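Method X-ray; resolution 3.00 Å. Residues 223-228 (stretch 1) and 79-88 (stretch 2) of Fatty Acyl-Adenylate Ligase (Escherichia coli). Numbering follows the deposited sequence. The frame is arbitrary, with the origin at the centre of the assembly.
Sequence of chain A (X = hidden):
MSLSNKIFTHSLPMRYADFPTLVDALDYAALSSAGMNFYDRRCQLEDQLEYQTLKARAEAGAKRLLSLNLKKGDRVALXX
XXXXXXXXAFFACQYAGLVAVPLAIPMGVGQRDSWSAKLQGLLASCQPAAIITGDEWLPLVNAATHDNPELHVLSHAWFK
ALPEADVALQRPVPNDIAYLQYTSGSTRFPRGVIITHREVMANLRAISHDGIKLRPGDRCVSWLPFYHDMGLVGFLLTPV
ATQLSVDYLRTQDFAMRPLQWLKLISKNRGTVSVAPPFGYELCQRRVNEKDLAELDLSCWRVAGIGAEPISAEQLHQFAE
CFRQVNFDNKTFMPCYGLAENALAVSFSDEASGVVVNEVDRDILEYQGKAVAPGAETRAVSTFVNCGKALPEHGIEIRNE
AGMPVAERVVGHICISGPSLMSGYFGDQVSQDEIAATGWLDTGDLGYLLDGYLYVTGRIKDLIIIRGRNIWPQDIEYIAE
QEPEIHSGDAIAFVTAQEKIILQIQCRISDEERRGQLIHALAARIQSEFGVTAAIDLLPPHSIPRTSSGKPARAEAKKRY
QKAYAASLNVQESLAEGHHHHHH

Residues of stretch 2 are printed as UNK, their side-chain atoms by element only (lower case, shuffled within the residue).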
# COMPACT_ATOMS: atom_id res chain seq x y z
N TRP A 223 -0.38 -4.54 -10.94
CA TRP A 223 -1.76 -4.98 -10.83
C TRP A 223 -2.41 -4.29 -9.63
O TRP A 223 -3.57 -4.53 -9.32
CB TRP A 223 -1.85 -6.51 -10.73
CG TRP A 223 -1.03 -7.11 -9.63
CD1 TRP A 223 0.19 -7.71 -9.75
CD2 TRP A 223 -1.36 -7.15 -8.24
NE1 TRP A 223 0.64 -8.12 -8.52
CE2 TRP A 223 -0.29 -7.79 -7.58
CE3 TRP A 223 -2.45 -6.71 -7.49
CZ2 TRP A 223 -0.29 -8.00 -6.20
CZ3 TRP A 223 -2.45 -6.92 -6.13
CH2 TRP A 223 -1.38 -7.56 -5.49
N LEU A 224 -1.65 -3.41 -8.98
CA LEU A 224 -2.12 -2.71 -7.78
C LEU A 224 -3.21 -1.69 -8.08
O LEU A 224 -3.27 -1.12 -9.17
CB LEU A 224 -0.95 -1.99 -7.11
CG LEU A 224 0.27 -2.86 -6.85
CD1 LEU A 224 1.48 -1.99 -6.61
CD2 LEU A 224 0.02 -3.77 -5.68
N PRO A 225 -4.09 -1.45 -7.09
CA PRO A 225 -5.21 -0.51 -7.25
C PRO A 225 -4.72 0.92 -7.19
O PRO A 225 -3.80 1.20 -6.43
CB PRO A 225 -6.08 -0.79 -6.02
CG PRO A 225 -5.44 -1.94 -5.29
CD PRO A 225 -4.02 -1.99 -5.73
N PHE A 226 -5.32 1.82 -7.96
CA PHE A 226 -4.94 3.23 -7.87
C PHE A 226 -5.42 3.84 -6.57
O PHE A 226 -4.98 4.91 -6.17
CB PHE A 226 -5.44 4.03 -9.08
CG PHE A 226 -4.75 3.68 -10.37
CD1 PHE A 226 -3.45 3.21 -10.37
CD2 PHE A 226 -5.38 3.84 -11.58
CE1 PHE A 226 -2.81 2.90 -11.55
CE2 PHE A 226 -4.74 3.53 -12.76
CZ PHE A 226 -3.46 3.06 -12.74
N TYR A 227 -6.32 3.14 -5.88
CA TYR A 227 -6.87 3.67 -4.64
C TYR A 227 -5.97 3.39 -3.45
O TYR A 227 -6.11 4.05 -2.42
CB TYR A 227 -8.32 3.22 -4.39
CG TYR A 227 -8.55 1.72 -4.39
CD1 TYR A 227 -8.12 0.94 -3.33
CD2 TYR A 227 -9.23 1.09 -5.43
CE1 TYR A 227 -8.33 -0.44 -3.31
CE2 TYR A 227 -9.45 -0.28 -5.43
CZ TYR A 227 -9.00 -1.04 -4.36
OH TYR A 227 -9.20 -2.42 -4.34
N HIS A 228 -5.05 2.44 -3.57
CA HIS A 228 -4.01 2.25 -2.55
C HIS A 228 -2.81 3.12 -2.83
O HIS A 228 -2.58 3.55 -3.95
CB HIS A 228 -3.55 0.80 -2.40
CG HIS A 228 -4.45 -0.03 -1.54
ND1 HIS A 228 -4.47 -1.41 -1.58
CD2 HIS A 228 -5.39 0.33 -0.63
CE1 HIS A 228 -5.36 -1.86 -0.72
NE2 HIS A 228 -5.94 -0.83 -0.13
N UNK A 79 -13.34 8.15 -8.26
CA UNK A 79 -13.48 6.71 -8.05
C UNK A 79 -12.35 6.00 -8.78
O UNK A 79 -12.36 5.86 -10.01
c UNK A 79 -14.85 6.19 -8.52
c UNK A 79 -15.94 6.64 -7.56
c UNK A 79 -14.83 4.67 -8.58
c UNK A 79 -15.86 5.99 -6.18
N UNK A 80 -11.37 5.56 -8.00
CA UNK A 80 -10.08 5.17 -8.54
C UNK A 80 -10.06 3.77 -9.15
O UNK A 80 -9.55 2.83 -8.56
c UNK A 80 -9.00 5.31 -7.49
N UNK A 81 -10.63 3.64 -10.34
CA UNK A 81 -10.48 2.41 -11.10
C UNK A 81 -9.15 2.43 -11.85
O UNK A 81 -8.57 3.49 -12.08
o UNK A 81 -15.04 1.07 -12.36
c UNK A 81 -14.10 1.90 -12.44
c UNK A 81 -11.64 2.24 -12.09
c UNK A 81 -12.95 1.79 -11.47
o UNK A 81 -14.05 2.82 -13.29
N UNK A 82 -8.69 1.24 -12.24
CA UNK A 82 -7.51 1.14 -13.10
C UNK A 82 -7.92 1.37 -14.56
O UNK A 82 -8.10 0.43 -15.33
c UNK A 82 -5.54 -0.25 -13.74
c UNK A 82 -6.80 -0.21 -12.92
o UNK A 82 -6.46 -0.38 -11.54
N UNK A 83 -8.05 2.64 -14.94
CA UNK A 83 -8.62 2.99 -16.23
C UNK A 83 -8.08 4.28 -16.81
O UNK A 83 -7.89 5.26 -16.09
c UNK A 83 -10.14 3.11 -16.12
o UNK A 83 -10.50 4.20 -15.29
N UNK A 84 -7.87 4.28 -18.13
CA UNK A 84 -7.55 5.49 -18.87
C UNK A 84 -8.42 6.68 -18.44
O UNK A 84 -7.98 7.82 -18.42
o UNK A 84 -7.26 6.30 -21.18
c UNK A 84 -7.72 5.22 -20.38
N UNK A 85 -9.67 6.40 -18.08
CA UNK A 85 -10.61 7.42 -17.62
C UNK A 85 -10.17 8.07 -16.33
O UNK A 85 -10.25 9.29 -16.18
c UNK A 85 -11.97 6.80 -17.36
c UNK A 85 -14.20 6.39 -18.36
o UNK A 85 -14.60 5.74 -17.36
o UNK A 85 -14.95 7.00 -19.17
c UNK A 85 -12.71 6.44 -18.61
N UNK A 86 -9.75 7.24 -15.39
CA UNK A 86 -9.36 7.74 -14.08
C UNK A 86 -8.08 8.55 -14.15
O UNK A 86 -7.95 9.58 -13.47
c UNK A 86 -9.06 7.73 -10.87
c UNK A 86 -7.05 6.81 -11.78
c UNK A 86 -6.35 7.22 -10.66
c UNK A 86 -8.36 8.14 -9.75
c UNK A 86 -9.17 6.61 -13.10
c UNK A 86 -7.00 7.89 -9.65
c UNK A 86 -8.42 7.04 -11.88
N UNK A 87 -7.11 8.07 -14.93
CA UNK A 87 -5.85 8.77 -15.09
C UNK A 87 -6.10 10.18 -15.60
O UNK A 87 -5.60 11.15 -15.02
c UNK A 87 -4.70 6.60 -15.59
c UNK A 87 -4.89 8.03 -16.04
c UNK A 87 -3.54 8.74 -16.09
N UNK A 88 -6.87 10.31 -16.67
CA UNK A 88 -7.13 11.63 -17.25
C UNK A 88 -7.74 12.54 -16.21
O UNK A 88 -7.28 13.66 -16.01
o UNK A 88 -9.64 11.12 -20.64
c UNK A 88 -7.56 10.66 -19.59
o UNK A 88 -8.60 9.27 -21.26
c UNK A 88 -8.67 10.32 -20.57
c UNK A 88 -8.07 11.52 -18.45

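Position 79 has four side-chain carbons, forked at the first, with one arm two carbons long. CA-to-CB points away from stretch 1, and the side chain does not touch it. This is Ile-79.

Position 80 has a single side-chain carbon, CB. The CB of position 80 lies 4.1 Å from Phe-226 CB and 3.8 Å from Tyr-227 CB. One carbon and nothing beyond it means Ala-80. Ala-80 O is 3.6 Å from Tyr-227 CD2, at the edge of the tyrosine ring.

Position 81 has three side-chain carbons in a chain, the third carrying two oxygens. CA-to-CB points away, and it is the backbone that meets stretch 1. A carboxylate on a two-carbon stem makes this Glu-81. Glu-81 O is 3.2 Å from Phe-226 CD2, at the ring edge.

Position 82 has one carbon bearing an oxygen and a second carbon. The oxygen sits over one face of the Phe-226 ring, and the end carbon packs near the same ring. The branched hydroxyl identifies Thr-82. Thr-82 OG1 lies 4.0 Å from Leu-224 O, with no hydrogen bond assigned. Thr-82 CG2 is 4.0 Å from Phe-226 CE2.

Position 83 has one carbon, then one oxygen, and CA-to-CB points away. It is Ser-83, the N-cap of the helix that follows. Ser-83 OG accepts a hydrogen bond from the backbone N of position 86 at 3.1 Å.

Position 84 has the same make-up and does not touch stretch 1. It is Ser-84.

Position 85 again has three carbons ending in two oxygens. Its side chain touches nothing on stretch 1. It is Glu-85.

Position 86 has one carbon, then a ring of six carbons with no oxygen attached. This ring meets the Phe-226 ring rim to rim, centroids 5.5 Å apart and planes at 24°. It is Phe-86. Phe-86 CD2 lies 3.4 Å from Phe-226 CD2.

Position 87 has three carbons, the first carrying the other two. A branch carbon approaches the Phe-226 ring. It is Val-87, with Val-87 CG2 4.2 Å from Phe-226 CE2.

Position 88 has three carbons and a terminal pair of oxygens. Its side chain touches nothing on stretch 1. It is Glu-88. Glu-88 OE2 accepts a weak hydrogen bond from Ser-84 OG at 3.3 Å.

The contact works by packing, with no hydrogen bonds across it. Phe-226 supplies the largest share of stretch 1's covered area. Its side chain meets the loop at Ala-80 to Thr-82 and the helical residues Phe-86 and Val-87. Ala-80 packs against the CB atoms of Phe-226 and Tyr-227, within the type I turn from Pro-225 to His-228.

Stretch 2 79-88: IAETSSEFVE
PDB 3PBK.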